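Side-chain contacts in rifin (Plasmodium falciparum, PDB 7JZI), which probably acts as a variant surface antigen on infected red blood cells, in a family whose members include ligands of inhibitory immune receptors: residues 42-45 and 46-50; 82-85 and 86-89; 120-123 and 124-127. All coordinates share one frame; numbering follows the deposited sequence.

Interaction 1: residues 42-45 and 46-50; sequences GIFN and SFVQN. Unlike the reference sequence in segment 46-50: Q49 (reference Asn).
The first torsion of F44 sets CG trans to its backbone N (chi1 169°), while V48, one turn later, holds CG1 beside its own N; together they bring the V48 methyl over one face of the F44 ring. The evidence for a CH-pi contact is that CG1 of V48 lies 4.1 Å from the centroid of the F44 ring and 26° off the ring normal. Its nearest ring atom is CE2 of F44, at 3.7 Å from CG1 of V48, so the methyl sits toward the outer part of the face.

The other feature is polar. S46 folds its hydroxyl back on the helix, and OG of S46 donates to I43 O at 2.8 Å. That oxygen also takes the amide of F47, with F47 N 2.9 Å from I43 O, and both donors arrive from the same face of the carbonyl plane. The hydroxyl comes in well off the C=O direction, at a C=O...OG angle of 124°. G42 is the N-cap residue of helix 43-50, and G42 O receives S46 N at 3.0 Å.

Beyond this turn, F44 packs on V36 and D37. The chemistry thus divides: the F44-V48 pair is held by CH-pi and dispersion forces, and V48 continues onto M24 and I28 of helix 8-33, whereas S46 spends its hydroxyl on a carbonyl of its own helix.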
loop_
_atom_site.group_PDB
_atom_site.type_symbol
_atom_site.label_atom_id
_atom_site.label_comp_id
_atom_site.label_asym_id
_atom_site.label_seq_id
_atom_site.Cartn_x
_atom_site.Cartn_y
_atom_site.Cartn_z
ATOM N N GLY B 42 3.526 -5.141 15.154
ATOM C CA GLY B 42 2.661 -5.597 16.220
ATOM C C GLY B 42 1.419 -4.762 16.434
ATOM O O GLY B 42 0.785 -4.873 17.492
ATOM N N ILE B 43 1.043 -3.932 15.461
ATOM C CA ILE B 43 -0.121 -3.068 15.622
ATOM C C ILE B 43 -1.375 -3.896 15.862
ATOM O O ILE B 43 -2.235 -3.526 16.670
ATOM C CB ILE B 43 -0.274 -2.140 14.406
ATOM C CG1 ILE B 43 0.965 -1.261 14.265
ATOM C CG2 ILE B 43 -1.476 -1.270 14.592
ATOM C CD1 ILE B 43 1.031 -0.484 12.967
ATOM N N PHE B 44 -1.502 -5.026 15.168
ATOM C CA PHE B 44 -2.703 -5.844 15.298
ATOM C C PHE B 44 -2.870 -6.345 16.726
ATOM O O PHE B 44 -3.958 -6.246 17.307
ATOM C CB PHE B 44 -2.641 -7.016 14.317
ATOM C CG PHE B 44 -3.693 -8.064 14.549
ATOM C CD1 PHE B 44 -3.334 -9.341 14.953
ATOM C CD2 PHE B 44 -5.037 -7.777 14.368
ATOM C CE1 PHE B 44 -4.292 -10.314 15.174
ATOM C CE2 PHE B 44 -6.002 -8.749 14.581
ATOM C CZ PHE B 44 -5.629 -10.018 14.987
ATOM N N ASN B 45 -1.837 -7.017 17.223
ATOM C CA ASN B 45 -1.944 -7.592 18.580
ATOM C C ASN B 45 -2.239 -6.434 19.527
ATOM O O ASN B 45 -3.039 -6.610 20.450
ATOM C CB ASN B 45 -0.702 -8.403 18.944
ATOM C CG ASN B 45 -0.679 -9.768 18.294
ATOM O OD1 ASN B 45 -1.718 -10.288 17.897
ATOM N ND2 ASN B 45 0.497 -10.362 18.192
ATOM N N SER B 46 -1.630 -5.280 19.281
ATOM C CA SER B 46 -1.819 -4.170 20.239
ATOM C C SER B 46 -3.289 -3.780 20.257
ATOM O O SER B 46 -3.833 -3.587 21.351
ATOM C CB SER B 46 -0.961 -2.991 19.897
ATOM O OG SER B 46 -1.643 -2.096 19.034
ATOM N N PHE B 47 -3.908 -3.692 19.083
ATOM C CA PHE B 47 -5.310 -3.216 19.040
ATOM C C PHE B 47 -6.168 -4.220 19.792
ATOM O O PHE B 47 -7.037 -3.813 20.576
ATOM C CB PHE B 47 -5.804 -3.129 17.600
ATOM C CG PHE B 47 -7.201 -2.593 17.442
ATOM C CD1 PHE B 47 -7.433 -1.229 17.421
ATOM C CD2 PHE B 47 -8.279 -3.450 17.305
ATOM C CE1 PHE B 47 -8.716 -0.732 17.272
ATOM C CE2 PHE B 47 -9.561 -2.953 17.160
ATOM C CZ PHE B 47 -9.776 -1.597 17.144
ATOM N N VAL B 48 -5.907 -5.502 19.560
ATOM C CA VAL B 48 -6.790 -6.514 20.195
ATOM C C VAL B 48 -6.649 -6.430 21.718
ATOM O O VAL B 48 -7.680 -6.528 22.400
ATOM C CB VAL B 48 -6.612 -7.931 19.620
ATOM C CG1 VAL B 48 -6.720 -7.937 18.106
ATOM C CG2 VAL B 48 -5.339 -8.621 20.074
ATOM N N GLN B 49 -5.429 -6.241 22.229
ATOM C CA GLN B 49 -5.224 -6.103 23.698
ATOM C C GLN B 49 -5.859 -4.822 24.250
ATOM O O GLN B 49 -6.379 -4.879 25.373
ATOM C CB GLN B 49 -3.762 -6.288 24.096
ATOM C CG GLN B 49 -3.253 -7.697 23.835
ATOM C CD GLN B 49 -1.911 -7.951 24.474
ATOM O OE1 GLN B 49 -1.370 -7.105 25.184
ATOM N NE2 GLN B 49 -1.363 -9.131 24.229
ATOM N N ASN B 50 -5.811 -3.707 23.521
ATOM C CA ASN B 50 -6.305 -2.433 24.111
ATOM C C ASN B 50 -7.795 -2.154 23.840
ATOM O O ASN B 50 -8.277 -1.153 24.395
ATOM C CB ASN B 50 -5.360 -1.269 23.807
ATOM C CG ASN B 50 -3.986 -1.453 24.412
ATOM O OD1 ASN B 50 -3.714 -2.464 25.053
ATOM N ND2 ASN B 50 -3.115 -0.478 24.214
#

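Interaction 2: residues 82-85 and 86-89; sequences CVVR and EKLG
V84 and L88, one helical turn apart, make the apolar contact of this short helix: CG1 of V84 and CD1 of L88 are 4.2 Å apart, a light van der Waals touch. V84 uses its other branch on K87, whose CD comes within 4.2 Å of V84 CG2. These two side chains run at about a right angle, so the methyl meets the flank of an extended lysine chain and its ammonium end lies farther along. E86 lies obliquely across V83, its carboxylate reaching back so that OE1 of E86 is 4.2 Å from V83 CG2; this is proximity and not a polar bond.

The backbone sets these spacings. R85 N donates to C82 O and E86 N to V83 O, the latter at 3.2 Å, both spanning three residues. Four-residue bonds follow: L88 N to V84 O at 3.2 Å, then G89 N to R85 O at 3.1 Å. G89 leaves the helix with a positive phi of 97°, a backbone shape that glycine adopts readily because it has no CB to press against the preceding carbonyl O.

Farther out, C82 is joined to C71 by a disulfide, which links the residues at the beginning of this segment to C71. R85 runs extended from CG to NE and gives its NH2 to the backbone of the chain of another protein, where it also makes a cation-pi contact with an aromatic side chain. Within its own chain, helix 84-88 packs on two longer helices: R85 on M67 and N68 of helix 56-70 and on Q101 of helix 101-127, L88 on A104 and V108 of that same helix 101-127.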
loop_
_atom_site.group_PDB
_atom_site.type_symbol
_atom_site.label_atom_id
_atom_site.label_comp_id
_atom_site.label_asym_id
_atom_site.label_seq_id
_atom_site.Cartn_x
_atom_site.Cartn_y
_atom_site.Cartn_z
ATOM N N CYS B 82 1.580 -7.801 1.046
ATOM C CA CYS B 82 1.585 -7.068 -0.233
ATOM C C CYS B 82 0.444 -7.517 -1.154
ATOM O O CYS B 82 -0.085 -6.655 -1.861
ATOM C CB CYS B 82 2.977 -7.142 -0.836
ATOM S SG CYS B 82 4.252 -6.468 0.258
ATOM N N VAL B 83 0.045 -8.785 -1.129
ATOM C CA VAL B 83 -0.988 -9.287 -2.081
ATOM C C VAL B 83 -2.310 -8.551 -1.867
ATOM O O VAL B 83 -3.052 -8.393 -2.841
ATOM C CB VAL B 83 -1.157 -10.811 -1.977
ATOM C CG1 VAL B 83 -1.743 -11.235 -0.642
ATOM C CG2 VAL B 83 -1.970 -11.380 -3.129
ATOM N N VAL B 84 -2.582 -8.080 -0.657
ATOM C CA VAL B 84 -3.908 -7.462 -0.364
ATOM C C VAL B 84 -4.106 -6.198 -1.202
ATOM O O VAL B 84 -5.257 -5.775 -1.364
ATOM C CB VAL B 84 -4.104 -7.199 1.138
ATOM C CG1 VAL B 84 -3.588 -5.834 1.557
ATOM C CG2 VAL B 84 -5.557 -7.363 1.545
ATOM N N ARG B 85 -3.030 -5.622 -1.726
ATOM C CA ARG B 85 -3.152 -4.351 -2.473
ATOM C C ARG B 85 -4.093 -4.554 -3.658
ATOM O O ARG B 85 -4.855 -3.633 -3.962
ATOM C CB ARG B 85 -1.775 -3.897 -2.950
ATOM C CG ARG B 85 -1.065 -2.933 -2.014
ATOM C CD ARG B 85 0.324 -2.627 -2.535
ATOM N NE ARG B 85 0.907 -1.469 -1.880
ATOM C CZ ARG B 85 2.158 -1.067 -2.047
ATOM N NH1 ARG B 85 2.599 0.003 -1.413
ATOM N NH2 ARG B 85 2.965 -1.736 -2.846
ATOM N N GLU B 86 -4.048 -5.716 -4.304
ATOM C CA GLU B 86 -4.870 -5.921 -5.522
ATOM C C GLU B 86 -6.339 -5.756 -5.154
ATOM O O GLU B 86 -7.080 -5.152 -5.938
ATOM C CB GLU B 86 -4.653 -7.323 -6.079
ATOM C CG GLU B 86 -3.260 -7.552 -6.630
ATOM C CD GLU B 86 -2.997 -8.985 -7.062
ATOM O OE1 GLU B 86 -3.732 -9.881 -6.607
ATOM O OE2 GLU B 86 -2.062 -9.198 -7.857
ATOM N N LYS B 87 -6.732 -6.286 -4.004
ATOM C CA LYS B 87 -8.131 -6.157 -3.536
ATOM C C LYS B 87 -8.434 -4.685 -3.280
ATOM O O LYS B 87 -9.561 -4.266 -3.549
ATOM C CB LYS B 87 -8.317 -7.037 -2.301
ATOM C CG LYS B 87 -7.649 -8.402 -2.408
ATOM C CD LYS B 87 -7.937 -9.330 -1.251
ATOM C CE LYS B 87 -7.266 -10.678 -1.410
ATOM N NZ LYS B 87 -7.670 -11.630 -0.349
ATOM N N LEU B 88 -7.462 -3.945 -2.757
ATOM C CA LEU B 88 -7.670 -2.514 -2.434
ATOM C C LEU B 88 -7.949 -1.737 -3.715
ATOM O O LEU B 88 -8.660 -0.733 -3.644
ATOM C CB LEU B 88 -6.447 -1.971 -1.696
ATOM C CG LEU B 88 -6.245 -2.479 -0.270
ATOM C CD1 LEU B 88 -4.887 -2.053 0.261
ATOM C CD2 LEU B 88 -7.350 -1.975 0.644
ATOM N N GLY B 89 -7.401 -2.184 -4.840
ATOM C CA GLY B 89 -7.693 -1.520 -6.121
ATOM C C GLY B 89 -6.622 -0.530 -6.499
ATOM O O GLY B 89 -6.814 0.190 -7.478
#

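Interaction 3: residues 120-123 and 124-127; sequences AEAL and SETT
Near the C-terminal end of the long helix 101-127, S124 turns its hydroxyl back onto A120, the familiar serine-to-backbone hydrogen bond within a helix. S124 OG lies 2.9 Å from A120 O, placed there by a chi1 of -70° that sets it beside the serine's own N. S124 N donates to A120 O, also at 2.9 Å. The two donors come from opposite faces of the carbonyl plane, the hydroxyl 36° out of it, so A120 O is gripped from both sides by a single residue.

E125 N reaches E121 O at 3.4 Å, a weak bond, and the position of A122 O is doubtful in the model, so contacts with it are left aside. E125 bends at chi2 (-144°) and returns its carboxylate toward the helix, bringing E125 OE2 to 4.0 Å from A122 CB. E125 OE2 is then 6.7 Å from E121 OE1, not in contact; two like charges here would, if anything, mildly disfavour the pair.

L123 and T126 run side by side and point the same way, L123 CD2 lying 3.6 Å from T126 CB and 3.9 Å from T126 CG2.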
loop_
_atom_site.group_PDB
_atom_site.type_symbol
_atom_site.label_atom_id
_atom_site.label_comp_id
_atom_site.label_asym_id
_atom_site.label_seq_id
_atom_site.Cartn_x
_atom_site.Cartn_y
_atom_site.Cartn_z
ATOM N N ALA B 120 -23.490 -3.703 17.026
ATOM C CA ALA B 120 -23.498 -3.452 18.462
ATOM C C ALA B 120 -24.774 -2.772 18.914
ATOM O O ALA B 120 -25.161 -2.924 20.077
ATOM C CB ALA B 120 -22.301 -2.594 18.856
ATOM N N GLU B 121 -25.455 -2.059 18.013
ATOM C CA GLU B 121 -26.677 -1.382 18.425
ATOM C C GLU B 121 -27.764 -2.389 18.776
ATOM O O GLU B 121 -28.535 -2.159 19.713
ATOM C CB GLU B 121 -27.185 -0.450 17.315
ATOM C CG GLU B 121 -26.371 0.797 17.094
ATOM C CD GLU B 121 -26.992 1.693 16.035
ATOM O OE1 GLU B 121 -28.043 1.309 15.471
ATOM O OE2 GLU B 121 -26.436 2.779 15.764
ATOM N N ALA B 122 -27.813 -3.515 18.055
ATOM C CA ALA B 122 -28.798 -4.558 18.324
ATOM C C ALA B 122 -28.544 -5.251 19.658
ATOM O O ALA B 122 -29.487 -5.499 20.415
ATOM C CB ALA B 122 -28.816 -5.569 17.179
ATOM N N LEU B 123 -27.295 -5.599 19.963
ATOM C CA LEU B 123 -27.086 -6.278 21.235
ATOM C C LEU B 123 -27.007 -5.307 22.411
ATOM O O LEU B 123 -27.012 -5.754 23.563
ATOM C CB LEU B 123 -25.843 -7.184 21.176
ATOM C CG LEU B 123 -26.066 -8.428 20.288
ATOM C CD1 LEU B 123 -25.047 -9.517 20.575
ATOM C CD2 LEU B 123 -27.483 -8.986 20.424
ATOM N N SER B 124 -26.912 -3.997 22.165
ATOM C CA SER B 124 -27.141 -3.049 23.248
ATOM C C SER B 124 -28.592 -3.119 23.708
ATOM O O SER B 124 -28.882 -3.032 24.912
ATOM C CB SER B 124 -26.788 -1.633 22.785
ATOM O OG SER B 124 -25.385 -1.527 22.625
ATOM N N GLU B 125 -29.529 -3.245 22.748
ATOM C CA GLU B 125 -30.946 -3.181 23.112
ATOM C C GLU B 125 -31.441 -4.549 23.528
ATOM O O GLU B 125 -32.201 -4.647 24.483
ATOM C CB GLU B 125 -31.884 -2.630 22.012
ATOM C CG GLU B 125 -32.334 -3.605 20.900
ATOM C CD GLU B 125 -32.439 -2.847 19.564
ATOM O OE1 GLU B 125 -33.385 -2.043 19.507
ATOM O OE2 GLU B 125 -31.828 -3.301 18.557
ATOM N N THR B 126 -30.882 -5.604 22.925
ATOM C CA THR B 126 -31.254 -6.992 23.202
ATOM C C THR B 126 -31.165 -7.366 24.681
ATOM O O THR B 126 -32.134 -7.910 25.230
ATOM C CB THR B 126 -30.369 -7.911 22.352
ATOM O OG1 THR B 126 -30.415 -7.468 20.983
ATOM C CG2 THR B 126 -30.836 -9.360 22.425
ATOM N N THR B 127 -30.060 -7.027 25.352
ATOM C CA THR B 127 -29.886 -7.432 26.746
ATOM C C THR B 127 -31.002 -6.887 27.638
ATOM O O THR B 127 -31.615 -7.639 28.408
ATOM C CB THR B 127 -28.515 -6.984 27.257
ATOM O OG1 THR B 127 -27.483 -7.766 26.645
ATOM C CG2 THR B 127 -28.420 -7.180 28.776
#

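Overall arrangement
The three contacts follow one another along the chain, each within or at the ends of a single helix: interaction 1 in helix 43-50, interaction 2 in helix 84-88 and interaction 3 in helix 101-127. None touches another. The centres of interactions 1 and 2 are about 22 Å apart. Those of interactions 1 and 3 are about 25 Å apart. Interactions 2 and 3 have centres about 34 Å apart, on opposite sides of the chain's centre. Interaction 2 nonetheless packs on an earlier part of helix 101-127, the helix that carries interaction 3. In this all-helical rifin fragment, residues 82-89 alone among the three meet the other protein of the assembly; the remaining two are local features of helices away from that interface.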